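Local coordinates for Medium/long-chain acyl-CoA thioesterase YigI (Shewanella oneidensis, PDB 3E8P), which probably hydrolyses medium- and long-chain fatty acyl-CoA thioesters to the free fatty acid and coenzyme A, at the interface of chains A and B and the interface of chains A and C. Residues are numbered along the deposited sequence; one frame, centred on the assembly and turned at random. Chains: chain A/B/C, uncharacterized protein.

Contact 1: the interface of chains A and B. Residues chain A 113-117; chain B 110-114.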
loop_
_atom_site.group_PDB
_atom_site.type_symbol
_atom_site.label_atom_id
_atom_site.label_comp_id
_atom_site.label_asym_id
_atom_site.label_seq_id
_atom_site.Cartn_x
_atom_site.Cartn_y
_atom_site.Cartn_z
HETATM N N MSE A 113 1.716 3.886 5.154
HETATM C CA MSE A 113 2.990 3.755 4.473
HETATM C C MSE A 113 3.137 2.396 3.828
HETATM O O MSE A 113 2.712 1.375 4.381
HETATM C CB MSE A 113 4.161 3.953 5.442
HETATM C CG MSE A 113 5.514 3.637 4.803
HETATM SE SE MSE A 113 7.072 3.864 5.953
HETATM C CE MSE A 113 6.604 2.557 7.306
ATOM N N ARG A 114 3.750 2.401 2.652
ATOM C CA ARG A 114 4.027 1.182 1.921
ATOM C C ARG A 114 5.523 1.120 1.684
ATOM O O ARG A 114 6.127 2.076 1.205
ATOM C CB ARG A 114 3.323 1.160 0.563
ATOM C CG ARG A 114 3.794 0.003 -0.320
ATOM C CD ARG A 114 3.275 0.116 -1.750
ATOM N NE ARG A 114 3.761 -0.974 -2.594
ATOM C CZ ARG A 114 3.075 -2.080 -2.887
ATOM N NH1 ARG A 114 1.847 -2.270 -2.411
ATOM N NH2 ARG A 114 3.623 -3.007 -3.669
ATOM N N VAL A 115 6.125 -0.006 2.028
ATOM C CA VAL A 115 7.540 -0.182 1.811
ATOM C C VAL A 115 7.733 -1.312 0.814
ATOM O O VAL A 115 7.125 -2.381 0.943
ATOM C CB VAL A 115 8.262 -0.558 3.112
ATOM C CG1 VAL A 115 9.732 -0.805 2.831
ATOM C CG2 VAL A 115 8.090 0.546 4.137
ATOM N N ASP A 116 8.565 -1.073 -0.186
ATOM C CA ASP A 116 8.872 -2.093 -1.182
ATOM C C ASP A 116 10.340 -2.487 -0.967
ATOM O O ASP A 116 11.243 -1.664 -1.146
ATOM C CB ASP A 116 8.651 -1.535 -2.599
ATOM C CG ASP A 116 7.163 -1.434 -2.968
ATOM O OD1 ASP A 116 6.501 -2.483 -3.151
ATOM O OD2 ASP A 116 6.652 -0.303 -3.072
ATOM N N TYR A 117 10.555 -3.731 -0.543
ATOM C CA TYR A 117 11.892 -4.269 -0.296
ATOM C C TYR A 117 12.447 -4.796 -1.608
ATOM O O TYR A 117 12.033 -5.834 -2.106
ATOM C CB TYR A 117 11.825 -5.388 0.754
ATOM C CG TYR A 117 11.363 -4.894 2.116
ATOM C CD1 TYR A 117 10.015 -4.892 2.470
ATOM C CD2 TYR A 117 12.273 -4.375 3.029
ATOM C CE1 TYR A 117 9.595 -4.379 3.704
ATOM C CE2 TYR A 117 11.865 -3.863 4.249
ATOM C CZ TYR A 117 10.533 -3.864 4.584
ATOM O OH TYR A 117 10.150 -3.330 5.791
ATOM N N THR B 110 10.134 -10.411 3.166
ATOM C CA THR B 110 9.051 -9.494 2.846
ATOM C C THR B 110 9.268 -8.864 1.488
ATOM O O THR B 110 10.367 -8.407 1.183
ATOM C CB THR B 110 8.972 -8.355 3.868
ATOM O OG1 THR B 110 9.026 -8.904 5.187
ATOM C CG2 THR B 110 7.657 -7.556 3.690
ATOM N N ILE B 111 8.223 -8.840 0.673
ATOM C CA ILE B 111 8.318 -8.227 -0.646
ATOM C C ILE B 111 7.849 -6.772 -0.520
ATOM O O ILE B 111 8.563 -5.840 -0.903
ATOM C CB ILE B 111 7.470 -9.013 -1.678
ATOM C CG1 ILE B 111 8.057 -10.422 -1.838
ATOM C CG2 ILE B 111 7.472 -8.299 -3.020
ATOM C CD1 ILE B 111 7.266 -11.349 -2.747
ATOM N N ASP B 112 6.654 -6.584 0.032
ATOM C CA ASP B 112 6.116 -5.249 0.259
ATOM C C ASP B 112 5.237 -5.293 1.500
ATOM O O ASP B 112 4.762 -6.355 1.898
ATOM C CB ASP B 112 5.305 -4.751 -0.951
ATOM C CG ASP B 112 3.982 -5.488 -1.131
ATOM O OD1 ASP B 112 3.088 -5.347 -0.268
ATOM O OD2 ASP B 112 3.838 -6.207 -2.145
HETATM N N MSE B 113 5.027 -4.143 2.123
HETATM C CA MSE B 113 4.188 -4.090 3.305
HETATM C C MSE B 113 3.545 -2.734 3.433
HETATM O O MSE B 113 4.160 -1.718 3.116
HETATM C CB MSE B 113 5.003 -4.367 4.579
HETATM C CG MSE B 113 4.200 -4.099 5.854
HETATM SE SE MSE B 113 5.117 -4.434 7.551
HETATM C CE MSE B 113 6.518 -3.099 7.372
ATOM N N ARG B 114 2.303 -2.727 3.899
ATOM C CA ARG B 114 1.585 -1.491 4.118
ATOM C C ARG B 114 1.210 -1.446 5.581
ATOM O O ARG B 114 0.736 -2.435 6.140
ATOM C CB ARG B 114 0.306 -1.423 3.286
ATOM C CG ARG B 114 -0.501 -0.164 3.547
ATOM C CD ARG B 114 -1.948 -0.339 3.108
ATOM N NE ARG B 114 -2.800 0.768 3.526
ATOM C CZ ARG B 114 -2.954 1.899 2.840
ATOM N NH1 ARG B 114 -2.310 2.076 1.695
ATOM N NH2 ARG B 114 -3.766 2.846 3.297
#

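Contact 2: the interface of chains A and C. Residues chain A 110-112, 139, 160, 162; chain C 111-112, 134, 139, 141, 160.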
loop_
_atom_site.group_PDB
_atom_site.type_symbol
_atom_site.label_atom_id
_atom_site.label_comp_id
_atom_site.label_asym_id
_atom_site.label_seq_id
_atom_site.Cartn_x
_atom_site.Cartn_y
_atom_site.Cartn_z
ATOM N N THR A 110 2.263 9.966 10.586
ATOM C CA THR A 110 2.094 9.066 9.446
ATOM C C THR A 110 0.692 8.458 9.470
ATOM O O THR A 110 0.266 7.967 10.503
ATOM C CB THR A 110 3.093 7.906 9.514
ATOM O OG1 THR A 110 4.393 8.412 9.829
ATOM C CG2 THR A 110 3.145 7.167 8.180
ATOM N N ILE A 111 -0.022 8.501 8.348
ATOM C CA ILE A 111 -1.357 7.908 8.262
ATOM C C ILE A 111 -1.151 6.474 7.763
ATOM O O ILE A 111 -1.575 5.511 8.402
ATOM C CB ILE A 111 -2.252 8.678 7.268
ATOM C CG1 ILE A 111 -2.405 10.129 7.738
ATOM C CG2 ILE A 111 -3.624 7.996 7.144
ATOM C CD1 ILE A 111 -2.952 11.068 6.675
ATOM N N ASP A 112 -0.493 6.336 6.619
ATOM C CA ASP A 112 -0.189 5.024 6.081
ATOM C C ASP A 112 1.149 5.064 5.360
ATOM O O ASP A 112 1.663 6.131 5.023
ATOM C CB ASP A 112 -1.298 4.523 5.140
ATOM C CG ASP A 112 -1.357 5.284 3.831
ATOM O OD1 ASP A 112 -0.397 5.187 3.036
ATOM O OD2 ASP A 112 -2.369 5.978 3.590
ATOM N N VAL A 139 -2.887 17.132 4.255
ATOM C CA VAL A 139 -2.362 15.806 3.940
ATOM C C VAL A 139 -1.376 15.860 2.775
ATOM O O VAL A 139 -1.662 16.477 1.745
ATOM C CB VAL A 139 -3.492 14.820 3.556
ATOM C CG1 VAL A 139 -2.902 13.487 3.140
ATOM C CG2 VAL A 139 -4.428 14.627 4.717
ATOM N N THR A 160 1.848 8.608 3.392
ATOM C CA THR A 160 0.794 9.604 3.419
ATOM C C THR A 160 0.892 10.211 4.811
ATOM O O THR A 160 0.784 9.507 5.817
ATOM C CB THR A 160 -0.577 8.961 3.204
ATOM O OG1 THR A 160 -0.605 8.320 1.918
ATOM C CG2 THR A 160 -1.655 10.004 3.245
HETATM N N MSE A 162 -0.005 13.451 7.717
HETATM C CA MSE A 162 -0.925 14.472 8.198
HETATM C C MSE A 162 -0.035 15.683 8.495
HETATM O O MSE A 162 0.919 15.577 9.266
HETATM C CB MSE A 162 -1.609 13.998 9.488
HETATM C CG MSE A 162 -2.737 14.884 9.972
HETATM SE SE MSE A 162 -4.274 14.804 8.797
HETATM C CE MSE A 162 -5.056 13.167 9.469
ATOM N N ILE C 111 -7.229 9.388 -1.544
ATOM C CA ILE C 111 -5.859 9.876 -1.506
ATOM C C ILE C 111 -4.961 8.731 -1.986
ATOM O O ILE C 111 -4.107 8.909 -2.856
ATOM C CB ILE C 111 -5.502 10.335 -0.078
ATOM C CG1 ILE C 111 -6.410 11.514 0.299
ATOM C CG2 ILE C 111 -4.031 10.724 0.003
ATOM C CD1 ILE C 111 -6.280 11.987 1.741
ATOM N N ASP C 112 -5.161 7.553 -1.415
ATOM C CA ASP C 112 -4.417 6.375 -1.841
ATOM C C ASP C 112 -5.256 5.149 -1.530
ATOM O O ASP C 112 -6.194 5.208 -0.742
ATOM C CB ASP C 112 -3.040 6.289 -1.153
ATOM C CG ASP C 112 -3.129 5.903 0.313
ATOM O OD1 ASP C 112 -3.552 4.762 0.613
ATOM O OD2 ASP C 112 -2.772 6.740 1.170
ATOM N N ARG C 134 -10.210 4.018 10.739
ATOM C CA ARG C 134 -9.705 5.262 11.304
ATOM C C ARG C 134 -10.639 6.393 10.880
ATOM O O ARG C 134 -10.631 6.819 9.726
ATOM C CB ARG C 134 -8.285 5.561 10.826
ATOM C CG ARG C 134 -7.757 6.894 11.352
ATOM C CD ARG C 134 -6.279 7.108 11.052
ATOM N NE ARG C 134 -5.831 8.420 11.515
ATOM C CZ ARG C 134 -4.558 8.786 11.634
ATOM N NH1 ARG C 134 -3.588 7.938 11.327
ATOM N NH2 ARG C 134 -4.260 10.008 12.054
ATOM N N VAL C 139 -9.518 13.326 7.472
ATOM C CA VAL C 139 -9.073 12.115 6.792
ATOM C C VAL C 139 -9.587 10.856 7.483
ATOM O O VAL C 139 -9.550 10.752 8.706
ATOM C CB VAL C 139 -7.526 12.049 6.738
ATOM C CG1 VAL C 139 -7.069 10.783 6.013
ATOM C CG2 VAL C 139 -6.986 13.268 6.025
ATOM N N VAL C 141 -9.722 6.377 7.086
ATOM C CA VAL C 141 -9.162 5.207 6.428
ATOM C C VAL C 141 -10.147 4.067 6.607
ATOM O O VAL C 141 -10.687 3.867 7.698
ATOM C CB VAL C 141 -7.802 4.812 7.049
ATOM C CG1 VAL C 141 -7.222 3.588 6.329
ATOM C CG2 VAL C 141 -6.841 5.994 6.963
ATOM N N THR C 160 -7.376 5.381 1.956
ATOM C CA THR C 160 -7.272 6.591 2.746
ATOM C C THR C 160 -8.032 7.684 1.992
ATOM O O THR C 160 -7.688 8.033 0.863
ATOM C CB THR C 160 -5.821 6.980 2.920
ATOM O OG1 THR C 160 -5.139 5.899 3.566
ATOM C CG2 THR C 160 -5.706 8.241 3.771
#

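Contact 1: the interface of chains A and B
Two hotdog-fold subunits join edge to edge through antiparallel pairing of strand 112-117 of chain A with its copy in chain B, A:Arg114 lying opposite B:Arg114 at the two-fold axis. A:Val115 N gives a hydrogen bond of 2.8 Å to B:Met113 O, nearly along the carbonyl axis, and B:Met113 N returns one to A:Val115 O. A:Tyr117 N reaches B:Ile111 O at 2.9 Å from above the carbonyl plane.

The side chain of A:Arg114 runs across the junction. CG stands anti to the backbone N (chi1 170°), and CB and CG both pass B:Met113 O at 3.9 Å. The chain stays extended to NE, which binds A:Asp116 OD2 at 3.0 Å in the guanidinium plane, while NH2 takes OD1; each oxygen uses its syn lone pair. This side-on grip fixes the guanidinium, stacked at 26° on the B:Asp112 carboxylate, with B:Asp112 CB over one face toward the rim. CZ lies over B:Asp112 CG at 3.9 Å, NH1 turns toward OD1 too distantly for a bond, and NH2 forms a salt bridge of 3.6 Å to B:Asp112 OD2. An alanine here would probably leave the like charges of A:Asp116 and B:Asp112 without their shared counter-charge and weaken the junction.

On the opposite side of the strands, A:Tyr117 crosses B:Thr110 obliquely, CE1 3.7 Å from B:Thr110 CG2, with A:Val115 CG1 over the ring's other face. The pairing thus carries one sheet from subunit to subunit.

Contact 2: the interface of chains A and C
A:Asp112 and C:Asp112 meet at a two-fold patch between two hotdog-fold subunits, probably the second interface of a tetramer of the kind common in this thioesterase superfamily. It is built from strand residues and from the loop residue 111 between strands 109-110 and 112-117. Its tight part is polar at the centre. A:Asp112 and C:Asp112 point tip to tip with their carboxylate planes 84° apart, and OD2 of A:Asp112 lies 2.6 Å from OD2 of C:Asp112. Two carboxylates could not sit so close comfortably if both were charged, so a proton is likely to be shared between them, although it is not seen. Each OD2 is also met by a threonine hydroxyl of the partner: C:Thr160 OG1 donates to A:Asp112 OD2 at 2.8 Å, and A:Thr160 OG1 repeats the bond to C:Asp112 OD2. Both hydroxyls come from above the carboxylate plane, by 28° at A:Asp112.

The torsions set up this meeting. CG of A:Asp112 occupies the crowded position between backbone N and carbonyl carbon (chi1 70°), whereas OG1 of A:Thr160 is anti to its carbonyl carbon, leaving CG2 for apolar packing. Beside the acid pair, A:Ile111 crosses C:Val141 obliquely, CG2 to CG2 at 3.8 Å, and the same A:Ile111 methyl is 4.0 Å from C:Thr160 CG2. A:Val139 and C:Val139 point tip to tip, and A:Val139 CG1 meets C:Ile111 CD1 in the same manner at 4.0 Å. The selenomethionine A:Met162, its chain bent at chi2 and chi3, joins this apolar packing, with CE 3.8 Å from C:Val139 CB.

Packing is looser toward C:Arg134. Extended from CG to NE, this side chain brings its guanidinium tip to A:Ile111, where NH1 lies 3.8 Å from A:Ile111 CA and 3.9 Å from A:Thr110 O, the latter too long to be called a hydrogen bond.

About 16 Å separates the centres of contact 1 and contact 2, and both draw on the segment from residue 110 into strand 112-117. One residue serves each: B:Asp112 faces an arginine in contact 1, whereas A:Asp112 and C:Asp112 meet in contact 2. Because every copy can make both kinds of contact, charge at this residue could couple the two interfaces. Contact 1 extends a sheet by backbone pairing, while contact 2 sets side chains against side chains and recruits strands 139-148 and 153-162. Together they link three of the four chains in the deposited assembly, consistent with a dimer of dimers.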